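Local coordinates for protein Myo-inositol phosphohydrolase (Mitsuokella multacida, PDB 4WU3) that probably hydrolyses phosphate groups from myo-inositol polyphosphates such as phytate, using a tandem pair of protein-tyrosine-phosphatase-like modules, at residues A[507-512]-A[517-522]; A[511-516]-A[593-598]; A[546-551]-A[577-582]. The protein carries 2 engineered substitutions. All blocks are in the same frame, centred on the assembly; numbering follows the deposited sequence.

In the fold
All three contacts lie round the bound inositol-(1,3,4,5)-tetrakisphosphate, and their centres are close together: about 11 Å from contact 1 to contact 2, 13 Å from contact 1 to contact 3 and 10 Å from contact 2 to contact 3. Contacts 1 and 2 share Asp511 and His512, and Ile520 of the first packs on Trp514 of the second. Contact 3 is nested in the chain segment that contact 2 closes. Arg546 ties it to contact 1, with NH1 3.0 Å from Ala509 O, and His597 ND1 lies 2.9 Å from Glu582 OE2 between contacts 2 and 3. Together they line part of one pocket, which residues such as Arg343 and Lys477 complete.

Contact 1 of 3, residues A[507-512]-A[517-522]; sequences IAATDH and AANIDE. With 4IP (inositol-(1,3,4,5)-tetrakisphosphate), chain F.
Ile507 turns its CG2 methyl against the flank of the Asn519 side chain, where the end of strand 503-509 lies under the first turn of helix 517-529. Asn519 and Ile507 share the contact about equally, the asparagine supplying its polar part. Its CB sits 3.9 Å from Ile507 CG2, and CG is on the same methyl at 3.8 Å; with CG beside the backbone N (chi1 -77°) the amide lies against that methyl and within reach of Ala508 O. From there the two branches part. OD1 takes a hydrogen bond from water 1, which also accepts from Ala508 N and donates to Glu522 OE1, joining strand and helix through one solvent molecule. ND2 donates to Ala508 O at 3.2 Å, but the bond is bent, with an N-H...O angle of 139°, and the nitrogen stands well above the carbonyl plane. The same ND2 reaches water 2 at 2.8 Å in a weak bond, and that water also accepts from Thr510 N. Beside Asn519, the extended chain of Glu522 passes Ile507, CG to CG1 at 4.1 Å, while its OE2 is held by Tyr505 and by a salt bridge to Lys449. Strand 503-509, at the edge of the mixed sheet, here leads through a short loop into helix 517-529 of the phosphatase-like alpha/beta domain. One amide, with two waters, therefore serves the N-H of Ala508, its carbonyl and the N-H of Thr510, polar backbone groups at the edge of the sheet, while the isoleucine supplies the apolar part of the contact.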
loop_
_atom_site.group_PDB
_atom_site.type_symbol
_atom_site.label_atom_id
_atom_site.label_comp_id
_atom_site.label_asym_id
_atom_site.label_seq_id
_atom_site.Cartn_x
_atom_site.Cartn_y
_atom_site.Cartn_z
ATOM N N ILE A 507 -0.101 40.253 10.430
ATOM C CA ILE A 507 0.904 39.197 10.393
ATOM C C ILE A 507 0.215 37.928 9.889
ATOM O O ILE A 507 -0.819 37.507 10.424
ATOM C CB ILE A 507 1.564 38.966 11.776
ATOM C CG1 ILE A 507 2.261 40.245 12.237
ATOM C CG2 ILE A 507 2.579 37.834 11.702
ATOM C CD1 ILE A 507 2.729 40.221 13.673
ATOM N N ALA A 508 0.772 37.335 8.842
ATOM C CA ALA A 508 0.152 36.191 8.198
ATOM C C ALA A 508 0.546 34.872 8.877
ATOM O O ALA A 508 1.320 34.077 8.335
ATOM C CB ALA A 508 0.511 36.172 6.718
ATOM N N ALA A 509 -0.012 34.633 10.061
ATOM C CA ALA A 509 0.345 33.460 10.854
ATOM C C ALA A 509 -0.554 32.287 10.491
ATOM O O ALA A 509 -1.772 32.419 10.438
ATOM C CB ALA A 509 0.251 33.773 12.342
ATOM N N THR A 510 0.058 31.137 10.220
ATOM C CA THR A 510 -0.690 29.957 9.792
ATOM C C THR A 510 -1.475 29.381 10.956
ATOM O O THR A 510 -0.963 29.275 12.061
ATOM C CB THR A 510 0.238 28.880 9.223
ATOM O OG1 THR A 510 0.967 29.424 8.119
ATOM C CG2 THR A 510 -0.576 27.668 8.756
ATOM N N ASP A 511 -2.726 29.020 10.691
ATOM C CA ASP A 511 -3.617 28.507 11.719
ATOM C C ASP A 511 -3.132 27.156 12.268
ATOM O O ASP A 511 -2.551 26.348 11.539
ATOM C CB ASP A 511 -5.028 28.371 11.143
ATOM C CG ASP A 511 -6.070 28.117 12.200
ATOM O OD1 ASP A 511 -5.734 28.097 13.403
ATOM O OD2 ASP A 511 -7.237 27.936 11.814
ATOM N N HIS A 512 -3.368 26.949 13.564
ATOM C CA HIS A 512 -3.048 25.708 14.281
ATOM C C HIS A 512 -1.582 25.539 14.686
ATOM O O HIS A 512 -1.273 24.640 15.456
ATOM C CB HIS A 512 -3.487 24.465 13.496
ATOM C CG HIS A 512 -4.905 24.513 13.032
ATOM N ND1 HIS A 512 -5.975 24.409 13.894
ATOM C CD2 HIS A 512 -5.432 24.665 11.794
ATOM C CE1 HIS A 512 -7.101 24.495 13.209
ATOM N NE2 HIS A 512 -6.801 24.651 11.931
ATOM N N ALA A 517 9.350 31.768 12.896
ATOM C CA ALA A 517 10.405 32.694 13.293
ATOM C C ALA A 517 10.235 34.056 12.636
ATOM O O ALA A 517 10.306 35.077 13.311
ATOM C CB ALA A 517 11.763 32.123 12.920
ATOM N N ALA A 518 10.016 34.064 11.321
ATOM C CA ALA A 518 9.830 35.306 10.579
ATOM C C ALA A 518 8.660 36.089 11.145
ATOM O O ALA A 518 8.738 37.309 11.303
ATOM C CB ALA A 518 9.591 35.020 9.102
ATOM N N ASN A 519 7.574 35.380 11.442
ATOM C CA ASN A 519 6.368 36.014 11.948
ATOM C C ASN A 519 6.559 36.635 13.326
ATOM O O ASN A 519 5.982 37.679 13.628
ATOM C CB ASN A 519 5.208 35.021 11.951
ATOM C CG ASN A 519 4.640 34.810 10.566
ATOM O OD1 ASN A 519 4.983 35.542 9.637
ATOM N ND2 ASN A 519 3.771 33.818 10.417
ATOM N N ILE A 520 7.388 36.004 14.143
ATOM C CA ILE A 520 7.672 36.505 15.480
ATOM C C ILE A 520 8.620 37.701 15.398
ATOM O O ILE A 520 8.455 38.675 16.125
ATOM C CB ILE A 520 8.259 35.396 16.388
ATOM C CG1 ILE A 520 7.175 34.359 16.702
ATOM C CG2 ILE A 520 8.808 35.982 17.677
ATOM C CD1 ILE A 520 7.624 33.242 17.615
ATOM N N ASP A 521 9.602 37.624 14.505
ATOM C CA ASP A 521 10.508 38.740 14.252
ATOM C C ASP A 521 9.731 39.965 13.782
ATOM O O ASP A 521 10.029 41.089 14.191
ATOM C CB ASP A 521 11.512 38.377 13.158
ATOM C CG ASP A 521 12.742 37.689 13.694
ATOM O OD1 ASP A 521 12.909 37.642 14.922
ATOM O OD2 ASP A 521 13.548 37.207 12.873
ATOM N N GLU A 522 8.764 39.747 12.895
ATOM C CA GLU A 522 7.930 40.838 12.410
ATOM C C GLU A 522 7.256 41.502 13.594
ATOM O O GLU A 522 7.237 42.717 13.684
ATOM C CB GLU A 522 6.895 40.363 11.380
ATOM C CG GLU A 522 5.973 41.469 10.877
ATOM C CD GLU A 522 5.322 41.163 9.535
ATOM O OE1 GLU A 522 5.441 40.022 9.038
ATOM O OE2 GLU A 522 4.686 42.079 8.968
HETATM C C1 4IP F . -7.833 28.243 16.398
HETATM O O1 4IP F . -7.664 29.518 17.017
HETATM C C2 4IP F . -9.075 28.250 15.516
HETATM O O2 4IP F . -10.202 28.645 16.286
HETATM C C3 4IP F . -9.362 26.870 14.940
HETATM O O3 4IP F . -10.554 26.918 14.151
HETATM C C4 4IP F . -9.510 25.818 16.036
HETATM O O4 4IP F . -9.681 24.533 15.427
HETATM C C5 4IP F . -8.272 25.807 16.925
HETATM O O5 4IP F . -8.427 24.863 17.987
HETATM C C6 4IP F . -7.980 27.193 17.498
HETATM O O6 4IP F . -6.790 27.163 18.290
HETATM P P1 4IP F . -6.943 30.754 16.284
HETATM O O1P 4IP F . -5.492 30.365 16.237
HETATM O O2P 4IP F . -7.267 31.913 17.191
HETATM O O3P 4IP F . -7.626 30.846 14.943
HETATM P P3 4IP F . -10.522 26.459 12.605
HETATM O O4P 4IP F . -9.695 25.195 12.615
HETATM O O5P 4IP F . -9.887 27.630 11.889
HETATM O O6P 4IP F . -11.969 26.220 12.252
HETATM P P4 4IP F . -10.892 23.540 15.829
HETATM O O7P 4IP F . -12.132 24.400 15.777
HETATM O O8P 4IP F . -10.836 22.491 14.746
HETATM O O9P 4IP F . -10.512 23.058 17.216
HETATM P P5 4IP F . -7.156 23.999 18.486
HETATM O OPF 4IP F . -6.256 23.860 17.267
HETATM O OPG 4IP F . -7.792 22.705 18.949
HETATM O OPH 4IP F . -6.552 24.833 19.592
HETATM O O HOH W 1 3.526 37.632 8.111
HETATM O O HOH W 2 3.015 31.231 11.081
#

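Contact 2 of 3, residues A[511-516]-A[593-598]; sequences DHIWPS and ADYYHQ. With 4IP (inositol-(1,3,4,5)-tetrakisphosphate), chain F.
Ile513 CG2 packs against the Tyr595 ring at CD1, where the loop after strand 503-509 meets the first turns of helix 593-613, one side of the inositol phosphate pocket in this protein-tyrosine-phosphatase-like fold. Ile513 CG1 takes the crowded position between backbone N and carbonyl carbon (chi1 80°), which leaves CG2 as the branch that meets the ring, 3.7 Å from Tyr595 CD1. The CB of Tyr595 rests 3.8 Å from His512 O. Trp514 offers only its root, CB, to Gln598 CG at 4.2 Å; with CG anti to the backbone N (chi1 173°) the indole runs away from Gln598 toward Met602 and Ile603 further along the helix, with Pro515 CD over one face.

On the pocket side Asp511 CG lies 3.5 Å above one face of the His512 ring, toward its rim. OD2 of Asp511 comes to 2.7 Å from ligand O5P, and OD1 makes a long, weak ion pair with Arg546 NH2. An alanine in place of Asp511 would take away the carboxylate and would probably leave ligand O5P without its close neighbour, Arg546 NH2 without its weak ion pair, and the His512 ring without the carboxylate packed on one face. The ND1 of His512 gives a weak bond to ligand OPF at 3.4 Å. The two segments are also bridged by water 3, which accepts from Trp514 N at 2.9 Å and donates both to Tyr595 O and, at 2.7 Å, to Gln598 OE1.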
loop_
_atom_site.group_PDB
_atom_site.type_symbol
_atom_site.label_atom_id
_atom_site.label_comp_id
_atom_site.label_asym_id
_atom_site.label_seq_id
_atom_site.Cartn_x
_atom_site.Cartn_y
_atom_site.Cartn_z
ATOM N N ASP A 511 -2.726 29.020 10.691
ATOM C CA ASP A 511 -3.617 28.507 11.719
ATOM C C ASP A 511 -3.132 27.156 12.268
ATOM O O ASP A 511 -2.551 26.348 11.539
ATOM C CB ASP A 511 -5.028 28.371 11.143
ATOM C CG ASP A 511 -6.070 28.117 12.200
ATOM O OD1 ASP A 511 -5.734 28.097 13.403
ATOM O OD2 ASP A 511 -7.237 27.936 11.814
ATOM N N HIS A 512 -3.368 26.949 13.564
ATOM C CA HIS A 512 -3.048 25.708 14.281
ATOM C C HIS A 512 -1.582 25.539 14.686
ATOM O O HIS A 512 -1.273 24.640 15.456
ATOM C CB HIS A 512 -3.487 24.465 13.496
ATOM C CG HIS A 512 -4.905 24.513 13.032
ATOM N ND1 HIS A 512 -5.975 24.409 13.894
ATOM C CD2 HIS A 512 -5.432 24.665 11.794
ATOM C CE1 HIS A 512 -7.101 24.495 13.209
ATOM N NE2 HIS A 512 -6.801 24.651 11.931
ATOM N N ILE A 513 -0.676 26.363 14.166
ATOM C CA ILE A 513 0.751 26.100 14.363
ATOM C C ILE A 513 1.482 27.227 15.070
ATOM O O ILE A 513 1.026 28.373 15.107
ATOM C CB ILE A 513 1.488 25.752 13.041
ATOM C CG1 ILE A 513 1.830 26.997 12.241
ATOM C CG2 ILE A 513 0.657 24.822 12.174
ATOM C CD1 ILE A 513 2.678 26.691 11.012
ATOM N N TRP A 514 2.617 26.877 15.659
ATOM C CA TRP A 514 3.438 27.851 16.351
ATOM C C TRP A 514 3.881 28.906 15.341
ATOM O O TRP A 514 4.379 28.572 14.279
ATOM C CB TRP A 514 4.637 27.163 16.990
ATOM C CG TRP A 514 5.594 28.117 17.572
ATOM C CD1 TRP A 514 6.813 28.450 17.073
ATOM C CD2 TRP A 514 5.416 28.895 18.761
ATOM N NE1 TRP A 514 7.413 29.382 17.881
ATOM C CE2 TRP A 514 6.574 29.675 18.923
ATOM C CE3 TRP A 514 4.390 29.002 19.704
ATOM C CZ2 TRP A 514 6.737 30.555 19.981
ATOM C CZ3 TRP A 514 4.549 29.870 20.754
ATOM C CH2 TRP A 514 5.720 30.638 20.890
ATOM N N PRO A 515 3.669 30.189 15.656
ATOM C CA PRO A 515 4.076 31.231 14.721
ATOM C C PRO A 515 5.520 31.048 14.237
ATOM O O PRO A 515 6.401 30.729 15.024
ATOM C CB PRO A 515 3.932 32.509 15.543
ATOM C CG PRO A 515 2.859 32.191 16.524
ATOM C CD PRO A 515 3.056 30.742 16.871
ATOM N N SER A 516 5.759 31.241 12.944
ATOM C CA SER A 516 7.097 31.056 12.394
ATOM C C SER A 516 8.069 32.090 12.954
ATOM O O SER A 516 7.667 33.155 13.424
ATOM C CB SER A 516 7.064 31.144 10.870
ATOM O OG SER A 516 6.902 32.487 10.453
ATOM N N ALA A 593 -1.576 16.905 17.457
ATOM C CA ALA A 593 -0.723 16.503 18.571
ATOM C C ALA A 593 0.699 17.038 18.461
ATOM O O ALA A 593 1.199 17.665 19.383
ATOM C CB ALA A 593 -0.706 14.989 18.693
ATOM N N ASP A 594 1.348 16.784 17.332
ATOM C CA ASP A 594 2.706 17.266 17.085
ATOM C C ASP A 594 2.797 18.788 17.110
ATOM O O ASP A 594 3.831 19.342 17.483
ATOM C CB ASP A 594 3.218 16.753 15.730
ATOM C CG ASP A 594 3.425 15.239 15.707
ATOM O OD1 ASP A 594 3.644 14.639 16.790
ATOM O OD2 ASP A 594 3.373 14.647 14.600
ATOM N N TYR A 595 1.728 19.461 16.686
ATOM C CA TYR A 595 1.724 20.938 16.604
ATOM C C TYR A 595 1.505 21.598 17.969
ATOM O O TYR A 595 2.108 22.635 18.256
ATOM C CB TYR A 595 0.722 21.437 15.557
ATOM C CG TYR A 595 1.060 20.946 14.161
ATOM C CD1 TYR A 595 2.026 21.582 13.387
ATOM C CD2 TYR A 595 0.446 19.820 13.641
ATOM C CE1 TYR A 595 2.351 21.119 12.129
ATOM C CE2 TYR A 595 0.763 19.348 12.383
ATOM C CZ TYR A 595 1.710 19.996 11.627
ATOM O OH TYR A 595 2.009 19.495 10.378
ATOM N N TYR A 596 0.668 20.994 18.808
ATOM C CA TYR A 596 0.578 21.386 20.214
ATOM C C TYR A 596 1.915 21.176 20.914
ATOM O O TYR A 596 2.354 22.007 21.704
ATOM C CB TYR A 596 -0.459 20.547 20.949
ATOM C CG TYR A 596 -1.900 20.864 20.631
ATOM C CD1 TYR A 596 -2.339 22.176 20.508
ATOM C CD2 TYR A 596 -2.841 19.846 20.513
ATOM C CE1 TYR A 596 -3.670 22.463 20.242
ATOM C CE2 TYR A 596 -4.176 20.125 20.246
ATOM C CZ TYR A 596 -4.585 21.432 20.107
ATOM O OH TYR A 596 -5.915 21.711 19.849
ATOM N N HIS A 597 2.564 20.052 20.629
ATOM C CA HIS A 597 3.834 19.756 21.271
ATOM C C HIS A 597 4.870 20.796 20.890
ATOM O O HIS A 597 5.650 21.255 21.718
ATOM C CB HIS A 597 4.346 18.380 20.872
ATOM C CG HIS A 597 5.777 18.157 21.236
ATOM N ND1 HIS A 597 6.187 17.925 22.533
ATOM C CD2 HIS A 597 6.900 18.164 20.482
ATOM C CE1 HIS A 597 7.500 17.781 22.560
ATOM N NE2 HIS A 597 7.956 17.922 21.329
ATOM N N GLN A 598 4.882 21.149 19.615
ATOM C CA GLN A 598 5.807 22.140 19.115
ATOM C C GLN A 598 5.540 23.487 19.810
ATOM O O GLN A 598 6.469 24.228 20.127
ATOM C CB GLN A 598 5.657 22.231 17.598
ATOM C CG GLN A 598 6.444 23.323 16.907
ATOM C CD GLN A 598 6.456 23.122 15.408
ATOM O OE1 GLN A 598 5.408 22.957 14.781
ATOM N NE2 GLN A 598 7.649 23.122 14.820
HETATM C C1 4IP F . -7.833 28.243 16.398
HETATM O O1 4IP F . -7.664 29.518 17.017
HETATM C C2 4IP F . -9.075 28.250 15.516
HETATM O O2 4IP F . -10.202 28.645 16.286
HETATM C C3 4IP F . -9.362 26.870 14.940
HETATM O O3 4IP F . -10.554 26.918 14.151
HETATM C C4 4IP F . -9.510 25.818 16.036
HETATM O O4 4IP F . -9.681 24.533 15.427
HETATM C C5 4IP F . -8.272 25.807 16.925
HETATM O O5 4IP F . -8.427 24.863 17.987
HETATM C C6 4IP F . -7.980 27.193 17.498
HETATM O O6 4IP F . -6.790 27.163 18.290
HETATM P P1 4IP F . -6.943 30.754 16.284
HETATM O O1P 4IP F . -5.492 30.365 16.237
HETATM O O2P 4IP F . -7.267 31.913 17.191
HETATM O O3P 4IP F . -7.626 30.846 14.943
HETATM P P3 4IP F . -10.522 26.459 12.605
HETATM O O4P 4IP F . -9.695 25.195 12.615
HETATM O O5P 4IP F . -9.887 27.630 11.889
HETATM O O6P 4IP F . -11.969 26.220 12.252
HETATM P P4 4IP F . -10.892 23.540 15.829
HETATM O O7P 4IP F . -12.132 24.400 15.777
HETATM O O8P 4IP F . -10.836 22.491 14.746
HETATM O O9P 4IP F . -10.512 23.058 17.216
HETATM P P5 4IP F . -7.156 23.999 18.486
HETATM O OPF 4IP F . -6.256 23.860 17.267
HETATM O OPG 4IP F . -7.792 22.705 18.949
HETATM O OPH 4IP F . -6.552 24.833 19.592
HETATM O O HOH W 3 3.162 24.029 15.849
#

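Contact 3 of 3, residues A[546-551]-A[577-582]; sequences RTTAYM and NYVAYE. With 4IP (inositol-(1,3,4,5)-tetrakisphosphate), chain F.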
loop_
_atom_site.group_PDB
_atom_site.type_symbol
_atom_site.label_atom_id
_atom_site.label_comp_id
_atom_site.label_asym_id
_atom_site.label_seq_id
_atom_site.Cartn_x
_atom_site.Cartn_y
_atom_site.Cartn_z
ATOM N N ARG A 546 -3.464 31.235 17.887
ATOM C CA ARG A 546 -2.576 32.298 17.454
ATOM C C ARG A 546 -2.653 33.545 18.334
ATOM O O ARG A 546 -1.627 34.110 18.699
ATOM C CB ARG A 546 -2.872 32.648 16.006
ATOM C CG ARG A 546 -2.403 31.571 15.041
ATOM C CD ARG A 546 -2.939 31.816 13.644
ATOM N NE ARG A 546 -4.382 31.599 13.607
ATOM C CZ ARG A 546 -5.131 31.735 12.519
ATOM N NH1 ARG A 546 -4.569 32.083 11.367
ATOM N NH2 ARG A 546 -6.444 31.505 12.577
ATOM N N THR A 547 -3.860 33.962 18.685
ATOM C CA THR A 547 -4.051 35.144 19.510
ATOM C C THR A 547 -3.390 35.029 20.886
ATOM O O THR A 547 -2.695 35.959 21.326
ATOM C CB THR A 547 -5.552 35.439 19.686
ATOM O OG1 THR A 547 -6.084 35.944 18.455
ATOM C CG2 THR A 547 -5.790 36.460 20.786
ATOM N N THR A 548 -3.603 33.902 21.564
ATOM C CA THR A 548 -3.045 33.696 22.898
ATOM C C THR A 548 -1.532 33.510 22.864
ATOM O O THR A 548 -0.822 33.941 23.777
ATOM C CB THR A 548 -3.676 32.494 23.617
ATOM O OG1 THR A 548 -5.104 32.581 23.551
ATOM C CG2 THR A 548 -3.254 32.486 25.064
ATOM N N ALA A 549 -1.040 32.886 21.802
ATOM C CA ALA A 549 0.404 32.785 21.579
ATOM C C ALA A 549 1.063 34.173 21.522
ATOM O O ALA A 549 2.011 34.459 22.250
ATOM C CB ALA A 549 0.682 32.015 20.293
ATOM N N TYR A 550 0.559 35.045 20.657
ATOM C CA TYR A 550 1.116 36.391 20.550
ATOM C C TYR A 550 0.923 37.197 21.836
ATOM O O TYR A 550 1.854 37.885 22.288
ATOM C CB TYR A 550 0.554 37.120 19.325
ATOM C CG TYR A 550 1.375 36.844 18.084
ATOM C CD1 TYR A 550 2.521 37.590 17.805
ATOM C CD2 TYR A 550 1.042 35.808 17.223
ATOM C CE1 TYR A 550 3.289 37.322 16.687
ATOM C CE2 TYR A 550 1.806 35.537 16.097
ATOM C CZ TYR A 550 2.926 36.294 15.832
ATOM O OH TYR A 550 3.687 36.018 14.707
ATOM N N MET A 551 -0.253 37.103 22.451
ATOM C CA MET A 551 -0.470 37.819 23.710
ATOM C C MET A 551 0.535 37.387 24.798
ATOM O O MET A 551 1.063 38.223 25.531
ATOM C CB MET A 551 -1.903 37.646 24.205
ATOM C CG MET A 551 -2.941 38.338 23.340
ATOM S SD MET A 551 -4.637 37.867 23.714
ATOM C CE MET A 551 -4.901 38.852 25.192
ATOM N N ASN A 577 -6.466 30.400 25.380
ATOM C CA ASN A 577 -6.237 29.002 25.705
ATOM C C ASN A 577 -4.923 28.931 26.453
ATOM O O ASN A 577 -4.363 29.984 26.798
ATOM C CB ASN A 577 -6.275 28.089 24.473
ATOM C CG ASN A 577 -5.164 28.360 23.476
ATOM O OD1 ASN A 577 -4.179 29.030 23.774
ATOM N ND2 ASN A 577 -5.325 27.827 22.268
ATOM N N TYR A 578 -4.449 27.719 26.745
ATOM C CA TYR A 578 -3.148 27.539 27.379
ATOM C C TYR A 578 -2.143 27.184 26.290
ATOM O O TYR A 578 -2.274 26.137 25.646
ATOM C CB TYR A 578 -3.203 26.427 28.428
ATOM C CG TYR A 578 -2.070 26.492 29.432
ATOM C CD1 TYR A 578 -2.084 27.436 30.451
ATOM C CD2 TYR A 578 -0.990 25.620 29.359
ATOM C CE1 TYR A 578 -1.055 27.513 31.364
ATOM C CE2 TYR A 578 0.047 25.691 30.272
ATOM C CZ TYR A 578 0.005 26.638 31.272
ATOM O OH TYR A 578 1.020 26.730 32.189
ATOM N N VAL A 579 -1.142 28.042 26.091
ATOM C CA VAL A 579 -0.263 27.910 24.941
ATOM C C VAL A 579 0.514 26.602 24.964
ATOM O O VAL A 579 0.888 26.100 23.914
ATOM C CB VAL A 579 0.753 29.060 24.845
ATOM C CG1 VAL A 579 1.672 28.865 23.641
ATOM C CG2 VAL A 579 0.041 30.400 24.762
ATOM N N ALA A 580 0.771 26.064 26.157
ATOM C CA ALA A 580 1.633 24.883 26.290
ATOM C C ALA A 580 0.824 23.603 26.458
ATOM O O ALA A 580 1.342 22.588 26.916
ATOM C CB ALA A 580 2.626 25.046 27.441
ATOM N N TYR A 581 -0.440 23.652 26.057
ATOM C CA TYR A 581 -1.279 22.462 26.060
ATOM C C TYR A 581 -0.663 21.368 25.198
ATOM O O TYR A 581 -0.175 21.622 24.089
ATOM C CB TYR A 581 -2.686 22.791 25.552
ATOM C CG TYR A 581 -3.578 21.571 25.376
ATOM C CD1 TYR A 581 -4.148 20.936 26.470
ATOM C CD2 TYR A 581 -3.839 21.054 24.111
ATOM C CE1 TYR A 581 -4.952 19.819 26.306
ATOM C CE2 TYR A 581 -4.643 19.946 23.941
ATOM C CZ TYR A 581 -5.198 19.333 25.036
ATOM O OH TYR A 581 -5.995 18.233 24.851
ATOM N N GLU A 582 -0.679 20.147 25.716
ATOM C CA GLU A 582 -0.301 18.985 24.927
ATOM C C GLU A 582 -1.362 17.923 25.125
ATOM O O GLU A 582 -1.983 17.847 26.188
ATOM C CB GLU A 582 1.072 18.437 25.337
ATOM C CG GLU A 582 2.169 19.479 25.380
ATOM C CD GLU A 582 3.542 18.874 25.220
ATOM O OE1 GLU A 582 4.389 19.046 26.114
ATOM O OE2 GLU A 582 3.783 18.228 24.192
HETATM C C1 4IP F . -7.833 28.243 16.398
HETATM O O1 4IP F . -7.664 29.518 17.017
HETATM C C2 4IP F . -9.075 28.250 15.516
HETATM O O2 4IP F . -10.202 28.645 16.286
HETATM C C3 4IP F . -9.362 26.870 14.940
HETATM O O3 4IP F . -10.554 26.918 14.151
HETATM C C4 4IP F . -9.510 25.818 16.036
HETATM O O4 4IP F . -9.681 24.533 15.427
HETATM C C5 4IP F . -8.272 25.807 16.925
HETATM O O5 4IP F . -8.427 24.863 17.987
HETATM C C6 4IP F . -7.980 27.193 17.498
HETATM O O6 4IP F . -6.790 27.163 18.290
HETATM P P1 4IP F . -6.943 30.754 16.284
HETATM O O1P 4IP F . -5.492 30.365 16.237
HETATM O O2P 4IP F . -7.267 31.913 17.191
HETATM O O3P 4IP F . -7.626 30.846 14.943
HETATM P P3 4IP F . -10.522 26.459 12.605
HETATM O O4P 4IP F . -9.695 25.195 12.615
HETATM O O5P 4IP F . -9.887 27.630 11.889
HETATM O O6P 4IP F . -11.969 26.220 12.252
HETATM P P4 4IP F . -10.892 23.540 15.829
HETATM O O7P 4IP F . -12.132 24.400 15.777
HETATM O O8P 4IP F . -10.836 22.491 14.746
HETATM O O9P 4IP F . -10.512 23.058 17.216
HETATM P P5 4IP F . -7.156 23.999 18.486
HETATM O OPF 4IP F . -6.256 23.860 17.267
HETATM O OPG 4IP F . -7.792 22.705 18.949
HETATM O OPH 4IP F . -6.552 24.833 19.592
#
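Thr548 on helix 545-558 meets Asn577 and Val579 of the loop before helix 593-613, and the contact divides into one polar link, a patch of apolar touching and a nearby grip on the ligand. In the polar link Asn577 N donates to Thr548 OG1 at 3.2 Å, with an angle of 146°. The main partner of the hydroxyl is Ala544 O, one turn back, and the loop N-H is added to it, which lets the threonine join the loop to the start of its own helix. The Asn577 amide lies beside Thr548, OD1 3.5 Å from CB. The apolar part falls to Val579, whose CG2 lies 3.9 Å from Thr548 CG2 and 4.0 Å from Ala549 CA; from there Val579 also reaches Ile603.

Helix 545-558 follows the phosphate-binding P-loop of the tyrosine phosphatase signature, which runs from Ser540, at the place of the signature cysteine (probably one of the engineered substitutions), to Arg546. At its end Arg546 grips phosphate 1 of the ligand through three hydrogen bonds to two of its oxygens. The backbone N donates to O1P at 2.8 Å in an almost straight bond (178°), and a bend at chi3 (-69°) turns the edge of the guanidinium to the same phosphate, where NE binds O1P at 3.1 Å and NH2 binds O3P at 2.7 Å. The phosphorus sits in the guanidinium plane. NH1 is fixed by a salt bridge to Glu424.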